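Local coordinates for E3 SUMO-protein ligase SIZ1 (Saccharomyces cerevisiae, PDB 3I2D), which acts as an E3 ligase that promotes attachment of SUMO to septins and to PCNA, through an SP-RING that recruits the E2 UBC9, at residues P287-P292 with I298-L303; Y261-I266 with Q272-L277; P72-Q77 with R157-K162. All coordinates share one frame; numbering follows the deposited sequence.

Interaction 1. Residues P287-P292 with I298-L303. With ZN (zinc ion), chain B.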
loop_
_atom_site.group_PDB
_atom_site.type_symbol
_atom_site.label_atom_id
_atom_site.label_comp_id
_atom_site.label_asym_id
_atom_site.label_seq_id
_atom_site.Cartn_x
_atom_site.Cartn_y
_atom_site.Cartn_z
ATOM N N PRO A 287 -2.719 3.446 5.407
ATOM C CA PRO A 287 -3.213 3.352 4.024
ATOM C C PRO A 287 -4.636 3.826 3.772
ATOM O O PRO A 287 -5.584 3.058 3.874
ATOM C CB PRO A 287 -3.035 1.872 3.697
ATOM C CG PRO A 287 -3.322 1.235 5.011
ATOM C CD PRO A 287 -2.549 2.101 5.982
ATOM N N THR A 288 -4.757 5.100 3.431
ATOM C CA THR A 288 -6.031 5.725 3.140
ATOM C C THR A 288 -6.108 6.016 1.646
ATOM O O THR A 288 -7.170 5.942 1.049
ATOM C CB THR A 288 -6.161 7.047 3.880
ATOM O OG1 THR A 288 -5.156 7.958 3.402
ATOM C CG2 THR A 288 -5.994 6.825 5.366
ATOM N N TRP A 289 -4.960 6.327 1.053
ATOM C CA TRP A 289 -4.862 6.662 -0.365
ATOM C C TRP A 289 -5.917 7.697 -0.720
ATOM O O TRP A 289 -6.799 7.458 -1.550
ATOM C CB TRP A 289 -4.981 5.411 -1.249
ATOM C CG TRP A 289 -3.800 4.473 -1.077
ATOM C CD1 TRP A 289 -3.759 3.336 -0.328
ATOM C CD2 TRP A 289 -2.467 4.675 -1.562
ATOM N NE1 TRP A 289 -2.483 2.822 -0.302
ATOM C CE2 TRP A 289 -1.671 3.626 -1.052
ATOM C CE3 TRP A 289 -1.865 5.647 -2.373
ATOM C CZ2 TRP A 289 -0.304 3.520 -1.324
ATOM C CZ3 TRP A 289 -0.503 5.544 -2.647
ATOM C CH2 TRP A 289 0.262 4.486 -2.121
ATOM N N GLN A 290 -5.799 8.838 -0.038
ATOM C CA GLN A 290 -6.659 10.003 -0.183
ATOM C C GLN A 290 -5.795 11.241 -0.119
ATOM O O GLN A 290 -4.903 11.343 0.720
ATOM C CB GLN A 290 -7.658 10.099 0.951
ATOM C CG GLN A 290 -8.857 9.230 0.791
ATOM C CD GLN A 290 -9.908 9.541 1.824
ATOM O OE1 GLN A 290 -11.075 9.188 1.655
ATOM N NE2 GLN A 290 -9.503 10.200 2.910
ATOM N N CYS A 291 -6.073 12.194 -0.989
ATOM C CA CYS A 291 -5.303 13.412 -1.002
ATOM C C CYS A 291 -5.469 14.134 0.334
ATOM O O CYS A 291 -6.584 14.267 0.827
ATOM C CB CYS A 291 -5.768 14.296 -2.165
ATOM S SG CYS A 291 -4.923 15.882 -2.305
ATOM N N PRO A 292 -4.355 14.596 0.943
ATOM C CA PRO A 292 -4.348 15.315 2.227
ATOM C C PRO A 292 -5.011 16.682 2.127
ATOM O O PRO A 292 -5.442 17.252 3.131
ATOM C CB PRO A 292 -2.860 15.462 2.545
ATOM C CG PRO A 292 -2.209 14.361 1.764
ATOM C CD PRO A 292 -2.975 14.358 0.482
ATOM N N ILE A 298 -6.927 8.882 -4.712
ATOM C CA ILE A 298 -5.847 9.004 -5.675
ATOM C C ILE A 298 -5.103 7.693 -5.752
ATOM O O ILE A 298 -5.019 6.960 -4.763
ATOM C CB ILE A 298 -4.858 10.133 -5.291
ATOM C CG1 ILE A 298 -4.080 9.759 -4.048
ATOM C CG2 ILE A 298 -5.598 11.433 -5.014
ATOM C CD1 ILE A 298 -3.218 10.911 -3.590
ATOM N N ALA A 299 -4.585 7.387 -6.936
ATOM C CA ALA A 299 -3.838 6.154 -7.129
ATOM C C ALA A 299 -2.387 6.534 -7.336
ATOM O O ALA A 299 -2.107 7.592 -7.888
ATOM C CB ALA A 299 -4.360 5.406 -8.333
ATOM N N LEU A 300 -1.478 5.671 -6.895
ATOM C CA LEU A 300 -0.042 5.901 -7.014
ATOM C C LEU A 300 0.375 6.291 -8.438
ATOM O O LEU A 300 1.186 7.198 -8.632
ATOM C CB LEU A 300 0.706 4.641 -6.557
ATOM C CG LEU A 300 2.152 4.766 -6.058
ATOM C CD1 LEU A 300 3.114 4.893 -7.216
ATOM C CD2 LEU A 300 2.270 5.972 -5.151
ATOM N N GLU A 301 -0.193 5.614 -9.433
ATOM C CA GLU A 301 0.127 5.889 -10.833
ATOM C C GLU A 301 -0.228 7.296 -11.299
ATOM O O GLU A 301 0.340 7.789 -12.272
ATOM C CB GLU A 301 -0.559 4.872 -11.749
ATOM C CG GLU A 301 -2.002 4.574 -11.393
ATOM C CD GLU A 301 -2.143 3.351 -10.488
ATOM O OE1 GLU A 301 -1.519 3.322 -9.394
ATOM O OE2 GLU A 301 -2.885 2.418 -10.881
ATOM N N ASN A 302 -1.158 7.945 -10.612
ATOM C CA ASN A 302 -1.567 9.297 -10.986
ATOM C C ASN A 302 -0.845 10.382 -10.214
ATOM O O ASN A 302 -1.134 11.565 -10.387
ATOM C CB ASN A 302 -3.061 9.467 -10.763
ATOM C CG ASN A 302 -3.877 8.634 -11.707
ATOM O OD1 ASN A 302 -5.100 8.573 -11.594
ATOM N ND2 ASN A 302 -3.210 7.991 -12.654
ATOM N N LEU A 303 0.089 9.980 -9.360
ATOM C CA LEU A 303 0.827 10.931 -8.549
ATOM C C LEU A 303 1.991 11.499 -9.364
ATOM O O LEU A 303 2.852 10.752 -9.831
ATOM C CB LEU A 303 1.328 10.234 -7.283
ATOM C CG LEU A 303 1.578 11.072 -6.023
ATOM C CD1 LEU A 303 0.281 11.731 -5.590
ATOM C CD2 LEU A 303 2.107 10.186 -4.898
HETATM ZN ZN ZN B . -6.064 16.728 -4.139
#
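Trp289 and Leu300 cross obliquely, the benzo end of the indole meeting one methyl branch of the leucine. Leu300 CD2 lies near the plane of the ring, at its edge, 3.8 Å from Trp289 CZ3, so the methyl touches the rim of the indole and not a face. Trp289 CG stands anti to the carbonyl carbon (chi1 -67°), which swings the indole toward the leucine although its CB does not itself point at the other segment. Trp289 itself has a left-handed backbone conformation, and its carbonyl oxygen receives a weak but nearly straight bond from Ile298 N, 3.5 Å away with 168° at the hydrogen.

Two residues further on, the pairing changes from ring and methyl to cysteine and isoleucine. Ile298 CG2 packs against Cys291 CB at 4.0 Å, while CD1 at the tip of the other branch reaches the backbone of the same cysteine. Cys291 SG points away from its own backbone N (chi1 179°) and binds the zinc ion at 2.3 Å. His270, Cys268 and Cys294 complete the metal site of three cysteines and one histidine, the single zinc site of this SP-RING. Phe279 of helix 276-285 packs on Ile298, and Leu280 of that helix on Leu300. Gln283 OE1 accepts hydrogen bonds from the backbone N atoms of both Thr288 and Trp289, tying the start of the loop to the helix before it.

Between the segments the chemistry is mostly apolar, with a single weak backbone bond. Hydrocarbon from Ile298 lies beside the CB of a metal ligand whose sulfur faces the zinc, an arrangement consistent with metal and hydrophobic core together fixing the loop between helix 276-285 and strand 303-305.

Interaction 2. Residues Y261-I266 with Q272-L277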
loop_
_atom_site.group_PDB
_atom_site.type_symbol
_atom_site.label_atom_id
_atom_site.label_comp_id
_atom_site.label_asym_id
_atom_site.label_seq_id
_atom_site.Cartn_x
_atom_site.Cartn_y
_atom_site.Cartn_z
ATOM N N TYR A 261 9.270 17.545 -2.480
ATOM C CA TYR A 261 8.730 16.897 -3.681
ATOM C C TYR A 261 7.250 17.263 -3.798
ATOM O O TYR A 261 6.385 16.461 -3.439
ATOM C CB TYR A 261 8.861 15.378 -3.588
ATOM C CG TYR A 261 10.259 14.904 -3.316
ATOM C CD1 TYR A 261 10.697 14.669 -2.013
ATOM C CD2 TYR A 261 11.157 14.705 -4.361
ATOM C CE1 TYR A 261 11.992 14.245 -1.761
ATOM C CE2 TYR A 261 12.460 14.282 -4.125
ATOM C CZ TYR A 261 12.871 14.055 -2.824
ATOM O OH TYR A 261 14.159 13.638 -2.594
ATOM N N PRO A 262 6.944 18.463 -4.331
ATOM C CA PRO A 262 5.570 18.939 -4.482
ATOM C C PRO A 262 4.796 18.034 -5.399
ATOM O O PRO A 262 5.237 17.748 -6.505
ATOM C CB PRO A 262 5.738 20.334 -5.082
ATOM C CG PRO A 262 7.192 20.640 -4.941
ATOM C CD PRO A 262 7.839 19.311 -5.127
ATOM N N SER A 263 3.631 17.592 -4.951
ATOM C CA SER A 263 2.851 16.713 -5.778
ATOM C C SER A 263 1.364 16.668 -5.491
ATOM O O SER A 263 0.872 17.265 -4.547
ATOM C CB SER A 263 3.454 15.313 -5.711
ATOM O OG SER A 263 3.827 14.981 -4.393
ATOM N N LYS A 264 0.655 15.947 -6.343
ATOM C CA LYS A 264 -0.788 15.785 -6.232
ATOM C C LYS A 264 -1.186 14.921 -7.405
ATOM O O LYS A 264 -0.408 14.778 -8.346
ATOM C CB LYS A 264 -1.494 17.147 -6.322
ATOM C CG LYS A 264 -1.213 17.929 -7.607
ATOM C CD LYS A 264 -1.600 19.403 -7.450
ATOM C CE LYS A 264 -1.293 20.186 -8.709
ATOM N NZ LYS A 264 -1.454 21.657 -8.478
ATOM N N SER A 265 -2.376 14.332 -7.339
ATOM C CA SER A 265 -2.880 13.504 -8.431
ATOM C C SER A 265 -3.128 14.442 -9.585
ATOM O O SER A 265 -3.467 15.617 -9.382
ATOM C CB SER A 265 -4.214 12.840 -8.053
ATOM O OG SER A 265 -4.701 11.986 -9.089
ATOM N N ILE A 266 -2.953 13.944 -10.800
ATOM C CA ILE A 266 -3.209 14.771 -11.970
ATOM C C ILE A 266 -4.720 15.073 -11.970
ATOM O O ILE A 266 -5.194 16.009 -12.629
ATOM C CB ILE A 266 -2.790 14.027 -13.240
ATOM C CG1 ILE A 266 -3.632 12.762 -13.407
ATOM C CG2 ILE A 266 -1.301 13.685 -13.154
ATOM C CD1 ILE A 266 -3.206 11.898 -14.574
ATOM N N GLN A 272 -2.487 23.750 -4.174
ATOM C CA GLN A 272 -1.748 23.176 -3.050
ATOM C C GLN A 272 -1.289 21.744 -3.288
ATOM O O GLN A 272 -2.095 20.859 -3.569
ATOM C CB GLN A 272 -2.592 23.237 -1.763
ATOM C CG GLN A 272 -1.885 22.743 -0.476
ATOM C CD GLN A 272 -0.505 23.375 -0.266
ATOM O OE1 GLN A 272 -0.335 24.592 -0.412
ATOM N NE2 GLN A 272 0.481 22.551 0.087
ATOM N N CYS A 273 0.020 21.531 -3.183
ATOM C CA CYS A 273 0.588 20.205 -3.347
ATOM C C CYS A 273 0.947 19.713 -1.962
ATOM O O CYS A 273 0.692 20.393 -0.969
ATOM C CB CYS A 273 1.847 20.252 -4.209
ATOM S SG CYS A 273 1.558 20.819 -5.885
ATOM N N PHE A 274 1.523 18.524 -1.894
ATOM C CA PHE A 274 1.949 17.952 -0.621
ATOM C C PHE A 274 3.214 17.169 -0.939
ATOM O O PHE A 274 3.463 16.850 -2.097
ATOM C CB PHE A 274 0.872 17.034 -0.044
ATOM C CG PHE A 274 0.397 16.008 -1.003
ATOM C CD1 PHE A 274 -0.740 16.237 -1.768
ATOM C CD2 PHE A 274 1.093 14.810 -1.159
ATOM C CE1 PHE A 274 -1.186 15.288 -2.680
ATOM C CE2 PHE A 274 0.662 13.859 -2.062
ATOM C CZ PHE A 274 -0.488 14.096 -2.830
ATOM N N ASP A 275 4.012 16.852 0.073
ATOM C CA ASP A 275 5.256 16.157 -0.180
ATOM C C ASP A 275 5.088 14.683 -0.511
ATOM O O ASP A 275 4.626 13.907 0.325
ATOM C CB ASP A 275 6.183 16.338 1.015
ATOM C CG ASP A 275 7.590 15.896 0.706
ATOM O OD1 ASP A 275 7.904 14.709 0.934
ATOM O OD2 ASP A 275 8.377 16.726 0.198
ATOM N N ALA A 276 5.482 14.288 -1.723
ATOM C CA ALA A 276 5.326 12.887 -2.140
ATOM C C ALA A 276 6.049 11.919 -1.217
ATOM O O ALA A 276 5.630 10.772 -1.049
ATOM C CB ALA A 276 5.798 12.683 -3.584
ATOM N N LEU A 277 7.136 12.366 -0.604
ATOM C CA LEU A 277 7.845 11.461 0.277
ATOM C C LEU A 277 7.055 11.222 1.548
ATOM O O LEU A 277 6.946 10.076 1.996
ATOM C CB LEU A 277 9.244 11.987 0.621
ATOM C CG LEU A 277 10.044 10.935 1.390
ATOM C CD1 LEU A 277 10.128 9.634 0.591
ATOM C CD2 LEU A 277 11.409 11.475 1.676
#
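Tyr261 and Asp275 are joined by a 2.9 Å hydrogen bond from Tyr261 N to Asp275 OD2, the donor lying 42° out of the carboxylate plane. The same oxygen also accepts from Lys260 N. Asp275 is the N-cap of helix 276-285: its OD1 takes a weak bond from Leu277 N and also accepts from Trp278 N, so backbone N-H groups from both elements hold the carboxylate. In return, Ala276 N donates to Tyr261 O at 2.9 Å, nearly straight at 168°.

Ser263 and Phe274 form the antiparallel hydrogen-bonded pair, their backbone N and O atoms exchanging two 3.0 Å bonds. Ser263 OG lies within hydrogen-bonding distance of both Tyr261 O and Phe274 O.

Packing spreads from this hairpin. With chi1 at 52°, Phe274 CG sits between its backbone N and carbonyl carbon, and the ring folds back until Ser263 O stands 3.3 Å above one face, offset toward the rim. Lys264 CA approaches the ring obliquely, 3.6 Å from Phe274 CE1. With an alanine here, Ser263 O and Lys264 CA would probably lose the ring they lie against, and a gap would open between them and the zinc-ligand loop at Cys291. The extended Lys264 chain passes Cys273 SG, its CD 3.8 Å away, and carries NZ to His270 O, beside the zinc site. At the other end Tyr261 CD1 rests on Leu277 CB at 4.0 Å, the two side chains running alongside each other in one direction.

Strand 303-305 flanks strand 262-265 on the side away from 274-275, helix 307-313 packs on Pro262 and Cys273, and helix 207-215 touches Tyr261, Ala276 and Leu277.

Interaction 3. Residues P72-Q77 with R157-K162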
loop_
_atom_site.group_PDB
_atom_site.type_symbol
_atom_site.label_atom_id
_atom_site.label_comp_id
_atom_site.label_asym_id
_atom_site.label_seq_id
_atom_site.Cartn_x
_atom_site.Cartn_y
_atom_site.Cartn_z
ATOM N N PRO A 72 1.014 -1.137 -2.983
ATOM C CA PRO A 72 2.260 -0.852 -3.692
ATOM C C PRO A 72 3.479 -1.023 -2.787
ATOM O O PRO A 72 4.612 -0.862 -3.247
ATOM C CB PRO A 72 2.071 0.591 -4.145
ATOM C CG PRO A 72 1.243 1.171 -3.037
ATOM C CD PRO A 72 0.220 0.089 -2.793
ATOM N N PHE A 73 3.251 -1.369 -1.516
ATOM C CA PHE A 73 4.350 -1.542 -0.557
ATOM C C PHE A 73 4.961 -2.934 -0.455
ATOM O O PHE A 73 5.956 -3.136 0.236
ATOM C CB PHE A 73 3.936 -1.044 0.832
ATOM C CG PHE A 73 3.765 0.434 0.893
ATOM C CD1 PHE A 73 2.498 1.000 1.018
ATOM C CD2 PHE A 73 4.864 1.271 0.745
ATOM C CE1 PHE A 73 2.328 2.372 0.990
ATOM C CE2 PHE A 73 4.707 2.652 0.715
ATOM C CZ PHE A 73 3.436 3.205 0.838
ATOM N N TYR A 74 4.353 -3.901 -1.122
ATOM C CA TYR A 74 4.917 -5.232 -1.146
ATOM C C TYR A 74 4.420 -5.911 -2.414
ATOM O O TYR A 74 3.346 -5.593 -2.924
ATOM C CB TYR A 74 4.571 -6.005 0.127
ATOM C CG TYR A 74 3.104 -6.194 0.427
ATOM C CD1 TYR A 74 2.305 -7.013 -0.377
ATOM C CD2 TYR A 74 2.526 -5.610 1.557
ATOM C CE1 TYR A 74 0.972 -7.252 -0.064
ATOM C CE2 TYR A 74 1.197 -5.839 1.878
ATOM C CZ TYR A 74 0.423 -6.660 1.063
ATOM O OH TYR A 74 -0.906 -6.865 1.356
ATOM N N LYS A 75 5.223 -6.815 -2.950
ATOM C CA LYS A 75 4.871 -7.490 -4.183
ATOM C C LYS A 75 4.977 -8.992 -3.984
ATOM O O LYS A 75 6.035 -9.502 -3.597
ATOM C CB LYS A 75 5.823 -7.023 -5.288
ATOM C CG LYS A 75 5.357 -7.258 -6.713
ATOM C CD LYS A 75 6.267 -6.526 -7.701
ATOM C CE LYS A 75 6.336 -5.028 -7.371
ATOM N NZ LYS A 75 7.156 -4.210 -8.322
ATOM N N ILE A 76 3.873 -9.695 -4.229
ATOM C CA ILE A 76 3.855 -11.143 -4.080
ATOM C C ILE A 76 4.733 -11.718 -5.185
ATOM O O ILE A 76 4.459 -11.532 -6.374
ATOM C CB ILE A 76 2.422 -11.682 -4.178
ATOM C CG1 ILE A 76 1.634 -11.237 -2.948
ATOM C CG2 ILE A 76 2.436 -13.185 -4.285
ATOM C CD1 ILE A 76 0.180 -11.662 -2.965
ATOM N N GLN A 77 5.797 -12.401 -4.778
ATOM C CA GLN A 77 6.760 -12.966 -5.710
ATOM C C GLN A 77 6.610 -14.459 -5.927
ATOM O O GLN A 77 6.425 -14.904 -7.059
ATOM C CB GLN A 77 8.162 -12.685 -5.201
ATOM C CG GLN A 77 9.094 -12.045 -6.192
ATOM C CD GLN A 77 10.295 -11.448 -5.491
ATOM O OE1 GLN A 77 11.033 -12.150 -4.792
ATOM N NE2 GLN A 77 10.494 -10.142 -5.661
ATOM N N ARG A 157 5.764 -4.520 8.926
ATOM C CA ARG A 157 6.301 -3.222 8.550
ATOM C C ARG A 157 5.420 -1.996 8.787
ATOM O O ARG A 157 5.735 -1.159 9.641
ATOM C CB ARG A 157 6.743 -3.238 7.094
ATOM C CG ARG A 157 7.498 -1.994 6.718
ATOM C CD ARG A 157 8.507 -2.303 5.668
ATOM N NE ARG A 157 8.121 -1.843 4.340
ATOM C CZ ARG A 157 7.044 -2.240 3.675
ATOM N NH1 ARG A 157 6.197 -3.117 4.209
ATOM N NH2 ARG A 157 6.852 -1.791 2.444
ATOM N N GLY A 158 4.338 -1.851 8.031
ATOM C CA GLY A 158 3.503 -0.684 8.248
ATOM C C GLY A 158 2.112 -1.094 8.648
ATOM O O GLY A 158 1.928 -1.811 9.626
ATOM N N PHE A 159 1.128 -0.632 7.887
ATOM C CA PHE A 159 -0.265 -0.973 8.129
ATOM C C PHE A 159 -0.631 -0.972 9.603
ATOM O O PHE A 159 -1.251 -1.916 10.087
ATOM C CB PHE A 159 -0.545 -2.346 7.526
ATOM C CG PHE A 159 -0.041 -2.486 6.125
ATOM C CD1 PHE A 159 1.261 -2.891 5.883
ATOM C CD2 PHE A 159 -0.857 -2.163 5.042
ATOM C CE1 PHE A 159 1.745 -2.974 4.582
ATOM C CE2 PHE A 159 -0.383 -2.241 3.739
ATOM C CZ PHE A 159 0.920 -2.646 3.509
ATOM N N LYS A 160 -0.270 0.087 10.320
ATOM C CA LYS A 160 -0.571 0.119 11.740
ATOM C C LYS A 160 -2.006 0.564 11.997
ATOM O O LYS A 160 -2.526 0.419 13.099
ATOM C CB LYS A 160 0.432 1.017 12.489
ATOM C CG LYS A 160 0.302 2.469 12.181
ATOM C CD LYS A 160 0.872 3.341 13.296
ATOM C CE LYS A 160 2.392 3.345 13.335
ATOM N NZ LYS A 160 2.862 4.547 14.088
ATOM N N SER A 161 -2.647 1.089 10.963
ATOM C CA SER A 161 -4.033 1.549 11.046
ATOM C C SER A 161 -4.996 0.377 10.866
ATOM O O SER A 161 -6.181 0.485 11.169
ATOM C CB SER A 161 -4.317 2.549 9.938
ATOM O OG SER A 161 -4.329 1.869 8.690
ATOM N N LYS A 162 -4.486 -0.736 10.354
ATOM C CA LYS A 162 -5.306 -1.908 10.111
ATOM C C LYS A 162 -5.193 -2.893 11.262
ATOM O O LYS A 162 -4.086 -3.249 11.682
ATOM C CB LYS A 162 -4.839 -2.618 8.844
ATOM C CG LYS A 162 -4.833 -1.802 7.575
ATOM C CD LYS A 162 -6.161 -1.897 6.862
ATOM C CE LYS A 162 -5.988 -1.573 5.396
ATOM N NZ LYS A 162 -4.963 -2.488 4.793
#
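Bends at chi2 and chi3 turn the guanidinium of Arg157 toward Phe73, where NH2 donates a weak hydrogen bond to Phe73 O at 2.7 Å, with 129° at the hydrogen. The oxygen lies at the guanidinium edge, near its plane. Phe73 CG is anti to its carbonyl carbon (chi1 -69°), and this carries the ring away from the contact while leaving CB 3.4 Å from Arg157 NH2. Ring and guanidinium planes are turned steeply against each other, and the two side chains cross at about a right angle.

Phe159 CZ comes obliquely to the Tyr74 ring, 3.6 Å from Tyr74 CE2. The ring planes are 50° apart and their centroids 5.8 Å, an oblique pair. Phe159 CZ also approaches Phe73 CB, so this one ring end serves both residues.

Strand 195-204 borders strand 74-90, and Leu284 of helix 276-285 touches both Phe73 and Arg157. Arg157 NH2 also donates to Ile205 O. Two backbone carbonyls thus share one guanidinium nitrogen, joining the 157-162 loop of the PINIT domain to the residue just before strand 74-90 and to the one just after strand 195-204, with aromatic packing alongside.

How the interactions relate
Interactions 1 and 2 both belong to the SP-RING and touch directly: Asn302 O probably accepts from Ile266 N, and Ile298 and Pro292 pack on Ser265 and Phe274. Interaction 3 lies in the PINIT domain, yet meets interaction 1 where Trp289 packs on Pro72 and Phe73 and Pro287 on Ser161, so the 287-292 loop faces the zinc at one end and the other domain at the other. All three are buried contacts, though Trp289, Tyr261 and Arg157 are partly exposed; helix 276-285 borders interactions 1 and 3 and begins within interaction 2. Strand pairing and helix capping dominate interaction 2, apolar contact beside a metal ligand interaction 1, and an arginine-carbonyl bond with aromatic rings interaction 3.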